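Local atomic coordinates of FERM, RhoGEF and pleckstrin domain protein 2 (Danio rerio, PDB entry 6D21), a protein that probably acts as a guanine nucleotide exchange factor that activates RAC1 in semaphorin signalling and actin remodelling, this chain holding its membrane-targeting FERM domain. Residues 47-50 and 56-59; 9-14 and 104-109; 16-21 and 34-39; 258-261 and 265-268; 206-211 and 274-279. All coordinates share one frame; numbering follows the deposited sequence.

Overall arrangement
The five contacts spread over the three lobes of the FERM domain. Interactions 1 and 3 lie in the ubiquitin-like N-terminal lobe and reach the same five-stranded sheet, their centres about 16 Å apart. Interaction 2 joins that lobe to helix 94-110 of the central, helical lobe. Its segments enclose interactions 3 and 1 along the chain, in that order. Interactions 4 and 5 follow in the PH-like C-terminal lobe. Both set helix 263-281 against the seven-stranded sheet, and they touch through Phe258 and Leu206. Interactions 3 and 4 are farthest apart, about 33 Å between centres. Four contacts thus lie within two lobes, and interaction 2 bridges the N-terminal and central lobes.

Interaction 1 (47-50 and 56-59); sequences LEFQ and WVWL
Phe49 and Val57 form the hydrogen-bonded pair at the middle of this antiparallel ladder. Phe49 N donates to Val57 O, and Val57 N donates to Phe49 O, each at 2.8 Å. A third bond runs from Leu59 N to Leu47 O at 2.8 Å. The side chains of Phe49 and Val57 lie side by side on one face of the sheet. Val57 CB sits over the Phe49 ring, displaced toward its rim, in a CH-pi contact 4.3 Å from the centroid. Gln50 and Trp56 pair on the other face. Gln50 CG lies over the centre of the six-membered ring of Trp56, 3.6 Å from its centroid, and the amide is turned only 16° from the indole plane. The two strands, 45-50 and 56-58, make a beta hairpin at one edge of the ubiquitin-like sheet of the FERM N-terminal lobe. Glu48 and Trp58 form a non-hydrogen-bonded pair. Glu48 OE1 stands over the Trp58 ring, 4.0 Å from CE2. A water donates to Glu48 OE1 and to Trp56 O, so it ties this carboxylate to the opposite strand. The other oxygen, OE2, takes a hydrogen bond from Ser80 and a salt bridge from Arg78, both on strand 76-81. A second water links Leu47 N with Leu59 O and closes the far end of the ladder. The side chains of Leu47 and Leu59 run alongside each other, CD1 of Leu47 at 4.1 Å from CD2 of Leu59, and both rest on Leu29 of helix 26-36.

Interaction 2 (9-14 and 104-109); sequences QGLDEA and IKRDLL
Gly10 and Leu11 meet Arg106 where a turn of the ubiquitin-like lobe faces a helix of the central lobe. Gly10 to Glu13 form a type I beta turn, closed by Glu13 N to Gly10 O. It lies between strands 3-9 and 15-21, and Gly10 N bonds Ala14 O across the base of the turn. Asp12 OD1 accepts from Ala14 N, an Asx turn that braces the same loop. Segment 104-109 is regular helix, part of helix 94-110. The two backbones stay well apart, with 8.0 Å between Leu11 CA and Arg106 CA as the closest pair of CA atoms. One long side chain therefore spans the gap. Arg106 leaves the helix extended and bends at its third torsion (chi3 -77°), which swings the guanidinium to the turn. Leu11 CD2 lies over one face of that group, displaced toward its rim, 3.5 Å from Arg106 NH2. The two side chains cross at about a right angle. The leucine also packs on Leu99 and Leu102 of the same helix. The guanidinium nitrogens have polar partners. Arg106 NH1 bonds Ser80 OG and NH2 bonds Leu79 O, which ties the arginine to strand 76-81 as well. The backbone oxygen of Gly10 lies at the edge of the guanidinium, near its plane, but a water makes the connection. That water accepts from Arg106 NH2 at 2.7 Å and from Gln9 NE2 at 2.8 Å, and it donates to Gly10 O at 2.7 Å.

Interaction 3 (16-21 and 34-39); sequences EFYELE and FRRINL
Arg36 reaches from the end of its helix to Glu16, Phe17 and Tyr18 on the neighbouring strand. The ionic part is a salt bridge. Arg36 NH1 donates to Glu16 OE2 at 3.0 Å, nearly straight, with the oxygen in the guanidinium plane. The carboxylate is turned well out of that plane, and its oxygen is met nearly along the C-O direction. The same nitrogen also donates to a neutral acceptor, Phe17 O, at 3.1 Å. This donor stands above the plane of the carbonyl group, though the oxygen again lies close to the guanidinium plane. NH1 thus grips both a carboxylate oxygen and a backbone oxygen. Arg36 NH2 is linked to the strand less firmly, through a water that accepts from Glu19 N and has a weak bond to the arginine. The third kind of contact is stacking. The guanidinium lies flat on the Tyr18 ring, centres 4.2 Å apart and planes at 17°. Tyr18 CE2 lies under the middle of the guanidinium, while NH1 is displaced toward the ring's rim. Arg36 gets there by folding back on itself: it bends at both chi2 (78°) and chi3 (48°), and CG passes 3.5 Å from Tyr18 OH. Stack and edge bonds together fix how the group is turned. Beyond Arg36 the chain leaves the helix in a Schellman motif, with Asn38 at C-prime and Leu39 N bonded to Phe34 O. The whole is the beta-grasp layout of a ubiquitin-like lobe, its helix 26-36 packed across the sheet near edge strand 15-21.

Interaction 4 (258-261 and 265-268); sequences FLMG and QCKI
Met260 points at the helix and lays its thioether along the first turn there. Its CG stands beside the backbone N and the chain runs extended to SD, then bends at chi3 (52°), which turns the methyl toward the helix backbone. Met260 SD faces Cys266 CA at 3.9 Å. The methyl CE goes further and lies 3.7 Å from Gln265 O. Cys266 SG comes back from the helix toward the root of the methionine, 4.0 Å from Met260 CG. The two sulfur-bearing chains therefore overlap, each touching the base of the other. Both also lie on Phe240 of the adjacent strand 239-244, and Met260 packs on Ala196 of strand 194-197 as well. With an alanine in place of Met260, the thioether contacts with Cys266 and Gln265 are likely to be lost and a gap to open between strand and helix. Gln265 is oriented differently. Its extended side chain turns back to the end of the strand. Gly261 has no side chain, and OE1 of Gln265 comes within 3.1 Å of Gly261 CA. The contact closes the step from strand 255-260 to helix 263-281, the last strand and C-terminal helix of the PH-like lobe. Across the two segments the chemistry is mainly dispersion between thioether, thiol and the helix backbone. The polar end of Gln265 looks elsewhere for its bond: OE1 is hydrogen-bonded to Ser262 OG, in the short link between strand and helix, which implies that this oxygen is satisfied locally.

Interaction 5 (206-211 and 274-279); sequences LAVAHM and VEHHSF
Val208 sets CG2 anti to its backbone N and CG1 between N and the carbonyl carbon (chi1 61°), so both methyls reach His276. The histidine takes a chi1 of -94°, which turns a face of its ring to the valine. Val208 CG1 sits over that face of the imidazole, displaced toward the rim, 3.6 Å from His276 ND1. This is a CH-pi contact, 3.8 Å from methyl to ring centroid and 19° off the normal. The second methyl, CG2, meets the root of the histidine, 3.6 Å from His276 CB. The two side chains cross at a slant. Farther along the strand, Ala209 CA lies 3.9 Å from His276 CD2. His210 N lies near the ring plane, 4.4 Å from His276 CD2. Here the end of strand 203-209 meets helix 263-281, the C-terminal helix that packs against the sheet of a PH-like lobe. Val208 also touches Asn272 and Cys273 of this helix and Trp227 in a loop. Two further partners hold the ring in place. His276 ND1 hydrogen-bonds Asn272 O one turn back, and Phe83 meets the imidazole edge-to-face. With leucine in place of His276, Asn272 O would probably lose this side-chain partner, and the flat surface under the valine methyl would go. The bond from ND1 to a carbonyl oxygen implies that this nitrogen carries a proton. The valine thus meets the ring by CH-pi and van der Waals contact, while the polar need of ND1 is met within the helix itself.

Interaction 1 (47-50 and 56-59)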
# COMPACT_ATOMS: atom_id res chain seq x y z
N LEU A 47 7.22 6.55 4.17
CA LEU A 47 7.25 6.04 5.53
C LEU A 47 5.93 6.39 6.22
O LEU A 47 5.45 7.51 6.09
CB LEU A 47 8.42 6.64 6.32
CG LEU A 47 9.83 6.23 5.91
CD1 LEU A 47 10.86 7.01 6.74
CD2 LEU A 47 10.02 4.72 6.11
N GLU A 48 5.35 5.44 6.93
CA GLU A 48 4.26 5.77 7.84
C GLU A 48 4.65 5.48 9.28
O GLU A 48 5.57 4.71 9.53
CB GLU A 48 2.97 5.02 7.47
CG GLU A 48 3.12 3.82 6.61
CD GLU A 48 1.78 3.24 6.18
OE1 GLU A 48 0.76 3.97 6.20
OE2 GLU A 48 1.75 2.03 5.87
N PHE A 49 3.96 6.10 10.22
CA PHE A 49 4.20 5.86 11.63
C PHE A 49 2.88 5.62 12.34
O PHE A 49 1.81 5.94 11.80
CB PHE A 49 4.95 7.04 12.26
CG PHE A 49 4.17 8.33 12.26
CD1 PHE A 49 4.25 9.20 11.18
CD2 PHE A 49 3.34 8.66 13.34
CE1 PHE A 49 3.52 10.39 11.17
CE2 PHE A 49 2.62 9.84 13.34
CZ PHE A 49 2.71 10.71 12.25
N GLN A 50 2.94 5.06 13.54
CA GLN A 50 1.74 4.78 14.31
C GLN A 50 1.48 5.92 15.27
O GLN A 50 2.33 6.22 16.10
CB GLN A 50 1.86 3.46 15.08
CG GLN A 50 1.05 2.34 14.51
CD GLN A 50 1.06 1.09 15.36
OE1 GLN A 50 2.00 0.84 16.12
NE2 GLN A 50 0.02 0.28 15.22
N TRP A 56 -2.03 3.98 11.42
CA TRP A 56 -0.88 4.35 10.59
C TRP A 56 -1.12 5.62 9.79
O TRP A 56 -2.12 5.75 9.10
CB TRP A 56 -0.53 3.20 9.65
CG TRP A 56 0.01 2.01 10.38
CD1 TRP A 56 -0.69 0.89 10.76
CD2 TRP A 56 1.35 1.82 10.84
NE1 TRP A 56 0.15 0.01 11.41
CE2 TRP A 56 1.40 0.56 11.48
CE3 TRP A 56 2.52 2.59 10.75
CZ2 TRP A 56 2.57 0.06 12.04
CZ3 TRP A 56 3.68 2.09 11.33
CH2 TRP A 56 3.70 0.84 11.97
N VAL A 57 -0.19 6.57 9.91
CA VAL A 57 -0.27 7.88 9.27
C VAL A 57 0.96 8.05 8.39
O VAL A 57 2.00 7.52 8.74
CB VAL A 57 -0.35 9.01 10.32
CG1 VAL A 57 -0.28 10.38 9.67
CG2 VAL A 57 -1.62 8.87 11.15
N TRP A 58 0.87 8.77 7.26
CA TRP A 58 2.05 9.01 6.43
C TRP A 58 2.94 10.08 7.03
O TRP A 58 2.47 11.10 7.52
CB TRP A 58 1.66 9.42 5.00
CG TRP A 58 1.10 8.30 4.21
CD1 TRP A 58 -0.22 8.07 3.92
CD2 TRP A 58 1.83 7.22 3.60
NE1 TRP A 58 -0.36 6.93 3.18
CE2 TRP A 58 0.88 6.38 2.97
CE3 TRP A 58 3.19 6.87 3.55
CZ2 TRP A 58 1.25 5.22 2.28
CZ3 TRP A 58 3.55 5.72 2.86
CH2 TRP A 58 2.58 4.91 2.23
N LEU A 59 4.25 9.84 6.98
CA LEU A 59 5.21 10.87 7.32
C LEU A 59 5.28 11.91 6.20
O LEU A 59 5.51 11.58 5.03
CB LEU A 59 6.59 10.26 7.58
CG LEU A 59 7.72 11.16 8.08
CD1 LEU A 59 7.46 11.67 9.49
CD2 LEU A 59 9.04 10.41 8.02
O HOH W 1 6.62 9.44 3.58
O HOH W 2 -1.67 5.62 6.25

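Interaction 2 (9-14 and 104-109)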
# COMPACT_ATOMS: atom_id res chain seq x y z
N GLN A 9 10.78 -0.01 10.62
CA GLN A 9 10.56 -1.37 10.17
C GLN A 9 10.54 -1.46 8.65
O GLN A 9 9.80 -0.73 8.00
CB GLN A 9 9.24 -1.89 10.73
CG GLN A 9 8.86 -3.26 10.20
CD GLN A 9 7.69 -3.85 10.96
OE1 GLN A 9 7.82 -4.22 12.13
NE2 GLN A 9 6.54 -3.91 10.29
N GLY A 10 11.36 -2.35 8.09
CA GLY A 10 11.41 -2.52 6.65
C GLY A 10 10.21 -3.31 6.14
O GLY A 10 9.41 -3.81 6.94
N LEU A 11 10.08 -3.43 4.82
CA LEU A 11 9.01 -4.24 4.26
C LEU A 11 9.24 -5.72 4.56
O LEU A 11 8.31 -6.53 4.56
CB LEU A 11 8.88 -3.98 2.76
CG LEU A 11 7.81 -2.92 2.46
CD1 LEU A 11 7.95 -2.35 1.03
CD2 LEU A 11 6.43 -3.54 2.66
N ASP A 12 10.50 -6.07 4.84
CA ASP A 12 10.84 -7.44 5.20
C ASP A 12 10.65 -7.68 6.70
O ASP A 12 11.09 -8.70 7.24
CB ASP A 12 12.28 -7.77 4.80
CG ASP A 12 13.27 -6.69 5.23
OD1 ASP A 12 12.99 -5.99 6.23
OD2 ASP A 12 14.32 -6.56 4.58
N GLU A 13 10.00 -6.71 7.35
CA GLU A 13 9.68 -6.72 8.78
C GLU A 13 10.89 -6.55 9.72
O GLU A 13 10.73 -6.42 10.93
CB GLU A 13 8.92 -8.00 9.15
CG GLU A 13 7.48 -7.99 8.69
CD GLU A 13 6.66 -9.07 9.38
OE1 GLU A 13 7.27 -9.97 10.00
OE2 GLU A 13 5.42 -9.00 9.33
N ALA A 14 12.09 -6.51 9.15
CA ALA A 14 13.30 -6.22 9.91
C ALA A 14 13.40 -4.75 10.33
O ALA A 14 13.33 -3.84 9.51
CB ALA A 14 14.52 -6.61 9.09
N ILE A 104 2.68 -6.73 -1.03
CA ILE A 104 1.53 -7.63 -1.25
C ILE A 104 1.41 -8.63 -0.10
O ILE A 104 0.32 -8.92 0.39
CB ILE A 104 1.69 -8.39 -2.60
CG1 ILE A 104 1.62 -7.39 -3.75
CG2 ILE A 104 0.61 -9.45 -2.75
CD1 ILE A 104 2.25 -7.92 -5.03
N LYS A 105 2.55 -9.19 0.31
CA LYS A 105 2.57 -10.13 1.42
C LYS A 105 1.92 -9.48 2.65
O LYS A 105 1.07 -10.08 3.31
CB LYS A 105 4.00 -10.56 1.72
CG LYS A 105 4.13 -11.56 2.87
CD LYS A 105 5.53 -12.15 2.90
CE LYS A 105 5.72 -13.05 4.12
NZ LYS A 105 7.05 -13.70 4.03
N ARG A 106 2.30 -8.23 2.92
CA ARG A 106 1.72 -7.48 4.04
C ARG A 106 0.21 -7.25 3.91
O ARG A 106 -0.55 -7.41 4.88
CB ARG A 106 2.41 -6.12 4.17
CG ARG A 106 1.94 -5.32 5.42
CD ARG A 106 2.43 -3.88 5.38
NE ARG A 106 3.84 -3.78 5.74
CZ ARG A 106 4.56 -2.67 5.60
NH1 ARG A 106 4.01 -1.58 5.09
NH2 ARG A 106 5.83 -2.64 5.99
N ASP A 107 -0.20 -6.80 2.73
CA ASP A 107 -1.60 -6.49 2.46
C ASP A 107 -2.46 -7.74 2.55
O ASP A 107 -3.61 -7.69 2.98
CB ASP A 107 -1.74 -5.86 1.06
CG ASP A 107 -1.18 -4.43 0.99
OD1 ASP A 107 -0.77 -3.89 2.04
OD2 ASP A 107 -1.14 -3.84 -0.12
N LEU A 108 -1.90 -8.87 2.13
CA LEU A 108 -2.64 -10.14 2.12
C LEU A 108 -2.92 -10.56 3.55
O LEU A 108 -4.02 -10.96 3.90
CB LEU A 108 -1.83 -11.21 1.39
CG LEU A 108 -2.46 -12.52 0.92
CD1 LEU A 108 -3.68 -12.29 0.02
CD2 LEU A 108 -1.38 -13.35 0.22
N LEU A 109 -1.90 -10.46 4.40
CA LEU A 109 -2.06 -10.85 5.79
C LEU A 109 -2.96 -9.90 6.58
O LEU A 109 -3.71 -10.36 7.44
CB LEU A 109 -0.70 -10.95 6.47
CG LEU A 109 -0.74 -11.26 7.96
CD1 LEU A 109 -1.44 -12.59 8.22
CD2 LEU A 109 0.68 -11.27 8.52
O HOH W 3 6.86 -4.59 7.58

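Interaction 3 (16-21 and 34-39)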
# COMPACT_ATOMS: atom_id res chain seq x y z
N GLU A 16 15.44 -1.53 11.70
CA GLU A 16 16.73 -0.88 11.86
C GLU A 16 16.59 0.46 12.58
O GLU A 16 15.51 1.05 12.61
CB GLU A 16 17.40 -0.68 10.51
CG GLU A 16 17.78 -1.97 9.82
CD GLU A 16 19.16 -1.92 9.22
OE1 GLU A 16 19.59 -2.92 8.62
OE2 GLU A 16 19.82 -0.86 9.36
N PHE A 17 17.70 0.93 13.15
CA PHE A 17 17.72 2.19 13.87
C PHE A 17 18.51 3.27 13.15
O PHE A 17 19.57 3.00 12.58
CB PHE A 17 18.26 1.99 15.29
CG PHE A 17 17.29 1.32 16.19
CD1 PHE A 17 17.08 -0.05 16.13
CD2 PHE A 17 16.52 2.07 17.07
CE1 PHE A 17 16.16 -0.67 16.95
CE2 PHE A 17 15.60 1.46 17.89
CZ PHE A 17 15.42 0.08 17.83
N TYR A 18 17.96 4.47 13.15
CA TYR A 18 18.51 5.60 12.42
C TYR A 18 18.80 6.75 13.34
O TYR A 18 17.92 7.19 14.07
CB TYR A 18 17.54 6.04 11.32
CG TYR A 18 17.35 4.98 10.29
CD1 TYR A 18 16.45 3.95 10.49
CD2 TYR A 18 18.09 5.00 9.11
CE1 TYR A 18 16.28 2.97 9.55
CE2 TYR A 18 17.93 4.03 8.17
CZ TYR A 18 17.02 3.02 8.39
OH TYR A 18 16.85 2.05 7.44
N GLU A 19 20.04 7.23 13.30
CA GLU A 19 20.41 8.39 14.10
C GLU A 19 20.34 9.65 13.27
O GLU A 19 20.96 9.75 12.21
CB GLU A 19 21.79 8.19 14.71
CG GLU A 19 21.97 6.79 15.29
CD GLU A 19 22.71 6.79 16.60
OE1 GLU A 19 23.90 6.41 16.63
OE2 GLU A 19 22.09 7.17 17.61
N LEU A 20 19.55 10.61 13.75
CA LEU A 20 19.27 11.85 13.04
C LEU A 20 19.30 13.00 14.01
O LEU A 20 19.03 12.82 15.19
CB LEU A 20 17.90 11.80 12.35
CG LEU A 20 17.73 11.05 11.04
CD1 LEU A 20 17.47 9.59 11.30
CD2 LEU A 20 16.60 11.67 10.23
N GLU A 21 19.60 14.20 13.52
CA GLU A 21 19.54 15.37 14.38
C GLU A 21 18.09 15.73 14.65
O GLU A 21 17.20 15.36 13.88
CB GLU A 21 20.29 16.55 13.77
CG GLU A 21 19.78 16.96 12.39
CD GLU A 21 20.19 18.37 12.02
OE1 GLU A 21 20.69 19.10 12.90
OE2 GLU A 21 19.99 18.75 10.85
N PHE A 34 16.30 4.95 2.48
CA PHE A 34 16.60 4.56 1.09
C PHE A 34 18.10 4.23 0.91
O PHE A 34 18.46 3.26 0.24
CB PHE A 34 16.16 5.66 0.10
CG PHE A 34 14.67 5.96 0.14
CD1 PHE A 34 13.75 4.99 0.53
CD2 PHE A 34 14.19 7.22 -0.21
CE1 PHE A 34 12.37 5.27 0.57
CE2 PHE A 34 12.82 7.50 -0.17
CZ PHE A 34 11.91 6.53 0.23
N ARG A 35 18.98 5.02 1.51
CA ARG A 35 20.42 4.73 1.42
C ARG A 35 20.80 3.45 2.17
O ARG A 35 21.57 2.64 1.67
CB ARG A 35 21.24 5.89 1.96
CG ARG A 35 22.76 5.64 1.93
CD ARG A 35 23.53 6.82 2.50
NE ARG A 35 22.89 8.07 2.09
CZ ARG A 35 22.30 8.92 2.92
NH1 ARG A 35 21.73 10.01 2.44
NH2 ARG A 35 22.29 8.67 4.22
N ARG A 36 20.26 3.29 3.37
CA ARG A 36 20.59 2.13 4.19
C ARG A 36 20.29 0.82 3.43
O ARG A 36 21.12 -0.08 3.38
CB ARG A 36 19.84 2.19 5.53
CG ARG A 36 20.09 1.03 6.50
CD ARG A 36 21.41 1.14 7.24
NE ARG A 36 21.62 2.47 7.82
CZ ARG A 36 21.25 2.84 9.04
NH1 ARG A 36 20.62 1.98 9.85
NH2 ARG A 36 21.50 4.07 9.46
N ILE A 37 19.11 0.73 2.82
CA ILE A 37 18.73 -0.50 2.13
C ILE A 37 19.03 -0.42 0.62
O ILE A 37 18.70 -1.33 -0.13
CB ILE A 37 17.24 -0.83 2.35
CG1 ILE A 37 16.31 0.17 1.64
CG2 ILE A 37 16.93 -0.92 3.85
CD1 ILE A 37 14.82 -0.22 1.73
N ASN A 38 19.68 0.66 0.20
CA ASN A 38 20.07 0.88 -1.20
C ASN A 38 18.89 0.74 -2.15
O ASN A 38 18.94 -0.02 -3.11
CB ASN A 38 21.20 -0.08 -1.60
CG ASN A 38 22.02 0.45 -2.78
OD1 ASN A 38 22.22 1.66 -2.92
ND2 ASN A 38 22.49 -0.46 -3.62
N LEU A 39 17.82 1.46 -1.85
CA LEU A 39 16.63 1.46 -2.69
C LEU A 39 16.78 2.51 -3.80
O LEU A 39 16.64 3.70 -3.55
CB LEU A 39 15.39 1.75 -1.83
CG LEU A 39 14.04 1.75 -2.56
CD1 LEU A 39 13.93 0.52 -3.46
CD2 LEU A 39 12.84 1.83 -1.59
O HOH W 4 22.07 5.79 11.97

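Interaction 4 (258-261 and 265-268)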
# COMPACT_ATOMS: atom_id res chain seq x y z
N PHE A 258 -19.26 13.90 -1.92
CA PHE A 258 -19.14 12.83 -0.93
C PHE A 258 -18.86 13.38 0.46
O PHE A 258 -17.90 14.11 0.68
CB PHE A 258 -18.04 11.85 -1.32
CG PHE A 258 -18.26 11.20 -2.66
CD1 PHE A 258 -19.14 10.14 -2.78
CD2 PHE A 258 -17.61 11.68 -3.79
CE1 PHE A 258 -19.36 9.54 -4.00
CE2 PHE A 258 -17.82 11.09 -5.02
CZ PHE A 258 -18.70 10.01 -5.13
N LEU A 259 -19.70 12.99 1.41
CA LEU A 259 -19.54 13.41 2.80
C LEU A 259 -18.60 12.47 3.53
O LEU A 259 -18.84 11.27 3.60
CB LEU A 259 -20.89 13.44 3.50
CG LEU A 259 -20.99 14.27 4.78
CD1 LEU A 259 -20.39 15.65 4.56
CD2 LEU A 259 -22.45 14.37 5.22
N MET A 260 -17.52 13.02 4.07
CA MET A 260 -16.57 12.20 4.80
C MET A 260 -16.70 12.45 6.31
O MET A 260 -17.50 13.28 6.74
CB MET A 260 -15.15 12.47 4.30
CG MET A 260 -15.06 12.30 2.79
SD MET A 260 -13.39 12.21 2.13
CE MET A 260 -12.69 10.93 3.16
N GLY A 261 -15.91 11.71 7.10
CA GLY A 261 -16.05 11.70 8.55
C GLY A 261 -15.64 12.98 9.25
O GLY A 261 -16.36 13.47 10.13
N GLN A 265 -10.05 14.33 7.44
CA GLN A 265 -10.10 13.15 6.59
C GLN A 265 -10.30 13.55 5.13
O GLN A 265 -9.74 12.91 4.23
CB GLN A 265 -11.23 12.21 7.04
CG GLN A 265 -10.82 11.22 8.12
CD GLN A 265 -12.00 10.46 8.69
OE1 GLN A 265 -13.06 11.04 8.93
NE2 GLN A 265 -11.83 9.15 8.89
N CYS A 266 -11.10 14.59 4.90
CA CYS A 266 -11.25 15.18 3.57
C CYS A 266 -9.90 15.60 3.03
O CYS A 266 -9.55 15.34 1.88
CB CYS A 266 -12.17 16.40 3.61
SG CYS A 266 -13.83 16.09 3.07
N LYS A 267 -9.18 16.26 3.91
CA LYS A 267 -7.94 16.92 3.60
C LYS A 267 -6.86 15.91 3.30
O LYS A 267 -6.09 16.06 2.35
CB LYS A 267 -7.55 17.80 4.78
CG LYS A 267 -6.17 18.40 4.72
CD LYS A 267 -6.15 19.71 5.50
CE LYS A 267 -6.94 19.60 6.80
NZ LYS A 267 -7.40 20.93 7.30
N ILE A 268 -6.79 14.87 4.12
CA ILE A 268 -5.87 13.77 3.89
C ILE A 268 -6.15 13.10 2.54
O ILE A 268 -5.21 12.70 1.83
CB ILE A 268 -5.94 12.75 5.04
CG1 ILE A 268 -5.23 13.32 6.28
CG2 ILE A 268 -5.35 11.42 4.64
CD1 ILE A 268 -5.43 12.51 7.56

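Interaction 5 (206-211 and 274-279)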
# COMPACT_ATOMS: atom_id res chain seq x y z
N LEU A 206 -13.97 5.76 -1.07
CA LEU A 206 -13.20 6.46 -2.09
C LEU A 206 -11.78 5.94 -2.10
O LEU A 206 -11.25 5.53 -1.06
CB LEU A 206 -13.21 7.99 -1.87
CG LEU A 206 -14.57 8.68 -1.93
CD1 LEU A 206 -14.44 10.20 -1.73
CD2 LEU A 206 -15.26 8.36 -3.25
N ALA A 207 -11.16 5.96 -3.27
CA ALA A 207 -9.78 5.57 -3.38
C ALA A 207 -9.16 6.28 -4.56
O ALA A 207 -9.86 6.73 -5.48
CB ALA A 207 -9.65 4.04 -3.52
N VAL A 208 -7.83 6.37 -4.55
CA VAL A 208 -7.12 7.00 -5.65
C VAL A 208 -6.03 6.05 -6.09
O VAL A 208 -5.45 5.32 -5.27
CB VAL A 208 -6.55 8.40 -5.25
CG1 VAL A 208 -5.55 8.28 -4.07
CG2 VAL A 208 -5.94 9.10 -6.47
N ALA A 209 -5.77 6.03 -7.39
CA ALA A 209 -4.80 5.11 -7.98
C ALA A 209 -4.19 5.74 -9.23
O ALA A 209 -4.52 6.87 -9.57
CB ALA A 209 -5.45 3.79 -8.30
N HIS A 210 -3.31 4.99 -9.90
CA HIS A 210 -2.51 5.55 -11.00
C HIS A 210 -3.36 6.18 -12.11
O HIS A 210 -2.90 7.12 -12.77
CB HIS A 210 -1.60 4.48 -11.62
CG HIS A 210 -2.34 3.27 -12.12
ND1 HIS A 210 -2.88 3.20 -13.39
CD2 HIS A 210 -2.62 2.09 -11.52
CE1 HIS A 210 -3.47 2.03 -13.55
NE2 HIS A 210 -3.33 1.34 -12.43
N MET A 211 -4.59 5.70 -12.29
CA MET A 211 -5.43 6.17 -13.39
C MET A 211 -6.38 7.29 -12.97
O MET A 211 -6.94 8.00 -13.82
CB MET A 211 -6.26 5.00 -13.96
CG MET A 211 -7.54 4.67 -13.17
SD MET A 211 -7.35 4.05 -11.48
CE MET A 211 -6.66 2.41 -11.75
N VAL A 274 -4.05 14.69 -4.95
CA VAL A 274 -3.19 15.67 -5.60
C VAL A 274 -1.76 15.13 -5.80
O VAL A 274 -1.15 15.33 -6.86
CB VAL A 274 -3.17 16.98 -4.78
CG1 VAL A 274 -2.07 17.88 -5.27
CG2 VAL A 274 -4.52 17.67 -4.89
N GLU A 275 -1.25 14.46 -4.79
CA GLU A 275 0.03 13.73 -4.88
C GLU A 275 0.04 12.60 -5.92
O GLU A 275 1.02 12.42 -6.63
CB GLU A 275 0.38 13.16 -3.50
CG GLU A 275 0.88 14.21 -2.52
CD GLU A 275 0.97 13.71 -1.08
OE1 GLU A 275 0.64 12.53 -0.82
OE2 GLU A 275 1.36 14.52 -0.20
N HIS A 276 -1.04 11.83 -5.99
CA HIS A 276 -1.15 10.79 -7.01
C HIS A 276 -1.18 11.39 -8.40
O HIS A 276 -0.49 10.90 -9.30
CB HIS A 276 -2.41 9.95 -6.81
CG HIS A 276 -2.17 8.71 -6.02
ND1 HIS A 276 -1.98 8.72 -4.65
CD2 HIS A 276 -2.04 7.42 -6.41
CE1 HIS A 276 -1.78 7.49 -4.22
NE2 HIS A 276 -1.80 6.68 -5.27
N HIS A 277 -1.98 12.44 -8.58
CA HIS A 277 -2.08 13.08 -9.88
C HIS A 277 -0.73 13.63 -10.32
O HIS A 277 -0.28 13.43 -11.45
CB HIS A 277 -3.10 14.22 -9.86
CG HIS A 277 -3.11 15.02 -11.13
ND1 HIS A 277 -2.42 16.20 -11.27
CD2 HIS A 277 -3.70 14.77 -12.32
CE1 HIS A 277 -2.60 16.66 -12.50
NE2 HIS A 277 -3.36 15.81 -13.16
N SER A 278 -0.09 14.34 -9.40
CA SER A 278 1.23 14.89 -9.66
C SER A 278 2.22 13.76 -10.00
O SER A 278 2.92 13.84 -11.01
CB SER A 278 1.69 15.72 -8.46
OG SER A 278 3.08 15.92 -8.44
N PHE A 279 2.25 12.70 -9.19
CA PHE A 279 3.20 11.62 -9.41
C PHE A 279 3.02 10.96 -10.78
O PHE A 279 3.98 10.77 -11.54
CB PHE A 279 3.10 10.57 -8.28
CG PHE A 279 4.08 9.44 -8.41
CD1 PHE A 279 5.39 9.60 -8.00
CD2 PHE A 279 3.70 8.23 -8.96
CE1 PHE A 279 6.30 8.58 -8.12
CE2 PHE A 279 4.60 7.20 -9.09
CZ PHE A 279 5.90 7.37 -8.67